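Local atomic coordinates of putative Lipoprotein (Shewanella oneidensis, PDB entry 3U24), a protein that is of unknown function but binds zinc and may be related to zinc metallopeptidases. Residues Glu396-Ile404 / Glu458-Trp468. Residues are numbered along the deposited sequence; the frame is centred on the assembly and turned at random.
With ZN (zinc ion), chain I; ZN (zinc ion), chain G.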
# COMPACT_ATOMS: atom_id res chain seq x y z
N GLU A 396 -19.42 10.33 0.41
CA GLU A 396 -18.47 9.43 -0.21
C GLU A 396 -18.87 7.99 0.19
O GLU A 396 -19.10 7.12 -0.68
CB GLU A 396 -17.06 9.75 0.30
CG GLU A 396 -15.97 9.96 -0.76
CD GLU A 396 -14.57 9.74 -0.19
OE1 GLU A 396 -14.13 10.53 0.70
OE2 GLU A 396 -13.91 8.76 -0.64
N TYR A 397 -19.01 7.76 1.49
CA TYR A 397 -19.39 6.42 2.02
C TYR A 397 -20.90 6.27 2.24
O TYR A 397 -21.36 5.92 3.32
CB TYR A 397 -18.54 6.01 3.22
CG TYR A 397 -17.08 6.01 2.84
CD1 TYR A 397 -16.50 4.92 2.18
CD2 TYR A 397 -16.28 7.09 3.10
CE1 TYR A 397 -15.17 4.92 1.81
CE2 TYR A 397 -14.96 7.12 2.72
CZ TYR A 397 -14.41 6.03 2.07
OH TYR A 397 -13.08 6.09 1.71
N ASN A 398 -21.62 6.45 1.15
CA ASN A 398 -23.07 6.51 1.15
C ASN A 398 -23.77 5.12 1.27
O ASN A 398 -23.13 4.12 1.54
CB ASN A 398 -23.49 7.31 -0.09
CG ASN A 398 -23.04 6.65 -1.37
OD1 ASN A 398 -23.41 5.50 -1.62
ND2 ASN A 398 -22.19 7.35 -2.19
N HIS A 399 -25.08 5.05 1.12
CA HIS A 399 -25.83 3.81 1.38
C HIS A 399 -25.27 2.64 0.60
O HIS A 399 -25.19 1.52 1.11
CB HIS A 399 -27.30 4.04 1.00
CG HIS A 399 -28.17 2.81 1.11
ND1 HIS A 399 -28.58 2.30 2.31
CD2 HIS A 399 -28.73 2.00 0.14
CE1 HIS A 399 -29.32 1.22 2.10
NE2 HIS A 399 -29.41 1.03 0.77
N TRP A 400 -24.89 2.89 -0.64
CA TRP A 400 -24.28 1.86 -1.47
C TRP A 400 -22.80 1.67 -1.29
O TRP A 400 -22.33 0.52 -1.17
CB TRP A 400 -24.59 2.13 -2.92
CG TRP A 400 -26.10 2.20 -3.18
CD1 TRP A 400 -26.95 1.14 -3.44
CD2 TRP A 400 -26.96 3.38 -3.15
NE1 TRP A 400 -28.23 1.59 -3.61
CE2 TRP A 400 -28.30 2.91 -3.45
CE3 TRP A 400 -26.77 4.71 -2.89
CZ2 TRP A 400 -29.39 3.76 -3.49
CZ3 TRP A 400 -27.85 5.57 -2.97
CH2 TRP A 400 -29.13 5.10 -3.26
N ILE A 401 -22.04 2.75 -1.24
CA ILE A 401 -20.59 2.63 -1.22
C ILE A 401 -20.12 2.02 0.10
O ILE A 401 -19.14 1.32 0.12
CB ILE A 401 -19.88 3.98 -1.48
CG1 ILE A 401 -20.08 4.44 -2.94
CG2 ILE A 401 -18.42 3.96 -1.09
CD1 ILE A 401 -19.56 3.55 -4.04
N LEU A 402 -20.82 2.29 1.19
CA LEU A 402 -20.48 1.69 2.47
C LEU A 402 -20.54 0.14 2.42
O LEU A 402 -19.75 -0.53 3.04
CB LEU A 402 -21.39 2.24 3.56
CG LEU A 402 -21.11 1.74 4.98
CD1 LEU A 402 -19.61 1.93 5.34
CD2 LEU A 402 -22.05 2.38 6.00
N GLN A 403 -21.48 -0.41 1.64
CA GLN A 403 -21.63 -1.85 1.50
C GLN A 403 -20.45 -2.40 0.66
O GLN A 403 -19.79 -3.36 1.04
CB GLN A 403 -22.96 -2.17 0.84
CG GLN A 403 -24.22 -1.77 1.62
CD GLN A 403 -25.48 -2.11 0.83
OE1 GLN A 403 -25.74 -3.29 0.56
NE2 GLN A 403 -26.26 -1.10 0.43
N ILE A 404 -20.15 -1.72 -0.44
CA ILE A 404 -18.97 -2.05 -1.23
C ILE A 404 -17.66 -1.96 -0.44
O ILE A 404 -16.79 -2.81 -0.60
CB ILE A 404 -18.90 -1.18 -2.49
CG1 ILE A 404 -20.04 -1.54 -3.41
CG2 ILE A 404 -17.57 -1.38 -3.23
CD1 ILE A 404 -20.25 -0.43 -4.40
N GLU A 458 -29.75 -4.14 -8.34
CA GLU A 458 -30.33 -2.78 -8.20
C GLU A 458 -29.51 -1.77 -9.00
O GLU A 458 -28.29 -1.66 -8.80
CB GLU A 458 -30.31 -2.39 -6.73
CG GLU A 458 -30.90 -1.03 -6.41
CD GLU A 458 -30.85 -0.70 -4.92
OE1 GLU A 458 -29.87 -1.09 -4.22
OE2 GLU A 458 -31.80 -0.05 -4.46
N PRO A 459 -30.17 -1.01 -9.91
CA PRO A 459 -29.40 -0.10 -10.76
C PRO A 459 -28.58 0.92 -9.99
O PRO A 459 -27.46 1.20 -10.37
CB PRO A 459 -30.46 0.56 -11.62
CG PRO A 459 -31.56 -0.45 -11.68
CD PRO A 459 -31.59 -1.04 -10.31
N GLU A 460 -29.13 1.44 -8.89
CA GLU A 460 -28.42 2.42 -8.04
C GLU A 460 -27.08 1.86 -7.53
O GLU A 460 -26.06 2.53 -7.52
CB GLU A 460 -29.30 2.84 -6.83
CG GLU A 460 -30.49 3.78 -7.14
CD GLU A 460 -31.76 3.08 -7.64
OE1 GLU A 460 -31.74 1.85 -7.94
OE2 GLU A 460 -32.80 3.78 -7.71
N MSE A 461 -27.12 0.61 -7.08
CA MSE A 461 -25.96 -0.08 -6.54
C MSE A 461 -24.93 -0.22 -7.65
O MSE A 461 -23.78 0.12 -7.46
CB MSE A 461 -26.37 -1.46 -6.00
CG MSE A 461 -25.20 -2.40 -5.64
SE MSE A 461 -24.17 -1.66 -4.15
CE MSE A 461 -25.28 -2.50 -2.81
N TRP A 462 -25.34 -0.69 -8.81
CA TRP A 462 -24.40 -0.80 -9.94
C TRP A 462 -23.78 0.52 -10.34
O TRP A 462 -22.58 0.60 -10.60
CB TRP A 462 -25.03 -1.52 -11.13
CG TRP A 462 -25.00 -3.01 -10.89
CD1 TRP A 462 -25.79 -3.74 -10.00
CD2 TRP A 462 -24.10 -3.98 -11.48
NE1 TRP A 462 -25.44 -5.05 -10.01
CE2 TRP A 462 -24.44 -5.26 -10.88
CE3 TRP A 462 -23.09 -3.92 -12.41
CZ2 TRP A 462 -23.78 -6.43 -11.23
CZ3 TRP A 462 -22.42 -5.10 -12.75
CH2 TRP A 462 -22.76 -6.32 -12.18
N LEU A 463 -24.58 1.57 -10.36
CA LEU A 463 -24.08 2.87 -10.75
C LEU A 463 -22.97 3.32 -9.79
O LEU A 463 -21.93 3.81 -10.24
CB LEU A 463 -25.22 3.89 -10.78
CG LEU A 463 -24.89 5.33 -11.15
CD1 LEU A 463 -24.25 5.38 -12.52
CD2 LEU A 463 -26.15 6.20 -11.07
N MSE A 464 -23.22 3.14 -8.49
CA MSE A 464 -22.30 3.54 -7.46
C MSE A 464 -21.04 2.68 -7.49
O MSE A 464 -19.95 3.20 -7.36
CB MSE A 464 -22.94 3.50 -6.07
CG MSE A 464 -24.00 4.55 -5.81
SE MSE A 464 -23.41 6.47 -6.05
CE MSE A 464 -21.69 6.40 -5.31
N TYR A 465 -21.21 1.37 -7.67
CA TYR A 465 -20.07 0.49 -7.89
C TYR A 465 -19.19 0.96 -9.07
O TYR A 465 -17.96 0.98 -8.98
CB TYR A 465 -20.51 -0.96 -8.16
CG TYR A 465 -19.38 -1.76 -8.78
CD1 TYR A 465 -18.27 -2.13 -8.02
CD2 TYR A 465 -19.37 -2.07 -10.10
CE1 TYR A 465 -17.22 -2.85 -8.57
CE2 TYR A 465 -18.32 -2.75 -10.67
CZ TYR A 465 -17.24 -3.15 -9.90
OH TYR A 465 -16.18 -3.82 -10.46
N TYR A 466 -19.82 1.30 -10.17
CA TYR A 466 -19.06 1.75 -11.31
C TYR A 466 -18.24 3.02 -11.02
O TYR A 466 -17.09 3.10 -11.48
CB TYR A 466 -19.96 1.97 -12.50
CG TYR A 466 -20.44 0.70 -13.19
CD1 TYR A 466 -19.56 -0.31 -13.51
CD2 TYR A 466 -21.77 0.57 -13.60
CE1 TYR A 466 -19.98 -1.44 -14.21
CE2 TYR A 466 -22.21 -0.57 -14.24
CZ TYR A 466 -21.31 -1.55 -14.57
OH TYR A 466 -21.75 -2.67 -15.22
N LYS A 467 -18.75 3.96 -10.23
CA LYS A 467 -17.97 5.16 -9.93
C LYS A 467 -16.73 4.74 -9.14
O LYS A 467 -15.60 5.23 -9.39
CB LYS A 467 -18.75 6.24 -9.16
CG LYS A 467 -17.88 7.33 -8.55
CD LYS A 467 -18.63 8.22 -7.57
CE LYS A 467 -17.74 9.31 -6.94
NZ LYS A 467 -17.11 8.87 -5.63
N TRP A 468 -16.96 3.84 -8.20
CA TRP A 468 -15.89 3.25 -7.40
C TRP A 468 -14.87 2.51 -8.24
O TRP A 468 -13.68 2.70 -8.09
CB TRP A 468 -16.56 2.33 -6.40
CG TRP A 468 -15.76 1.83 -5.23
CD1 TRP A 468 -15.26 0.55 -5.04
CD2 TRP A 468 -15.45 2.56 -4.00
NE1 TRP A 468 -14.65 0.44 -3.80
CE2 TRP A 468 -14.72 1.61 -3.14
CE3 TRP A 468 -15.66 3.85 -3.54
CZ2 TRP A 468 -14.25 1.96 -1.89
CZ3 TRP A 468 -15.17 4.19 -2.28
CH2 TRP A 468 -14.49 3.26 -1.47
ZN ZN I . -28.14 3.09 4.56
ZN ZN G . -30.50 -0.45 -0.15
O HOH W 1 -18.85 7.81 -3.46
O HOH W 2 -28.84 -1.47 -1.24
O HOH W 3 -31.46 0.46 -1.92
O HOH W 4 -25.99 3.11 5.10
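The start of helix 401-409, which carries the zinc ligand H408 of the H408/H414/E439 site near its end, packs here on the first turns of helix 459-485, with W400 set against E458, E460, M461 and M464. The W400 ring sits between two side chains: E460 CB presses on one face, 3.1 Å above its plane and offset toward the rim, and H399 CD2 covers the opposite face. NE1, at the ring edge, makes a weak hydrogen bond of 3.2 Å to E458 OE1, the carboxylate plane turned 66° from the ring. M461, a selenomethionine like M464, makes a Met-aromatic contact, its SE at the edge of the five-membered ring of W400, 5.1 Å from the centroid. E458 reaches this spot because its chain is fully extended, with CG anti to the backbone N (chi1 -179°). From there it also holds two waters of a zinc ion bound by H399 NE2: one donates to OE1, the other to OE2 at 2.6 Å. The first of these waters also accepts from Q403 NE2, which donates in turn to H399 O, while Q403 OE1 is taken by Y454. H399 ND1 binds a second zinc ion.

Farther along, M464 bends at chi2 and chi3 and lays CE tightly against I401 CG1, 3.5 Å away, and beside N398 ND2, whose hydrogen bond goes to R395 O. N398 OD1 caps the new helix, accepting from I401 N at 3.1 Å. W468 closes the interface: I404 CG2 lies over a face of its indole, 3.5 Å from NE1, and I401 CG2 meets CZ3 obliquely.

Helix 435-451 borders the I404, M461 and Y465 side, and helix 298-309 touches W400 and L463. E460 turns its carboxylate away to K288 and Y289, around the end of helix 260-289, while L402 faces helix 319-337.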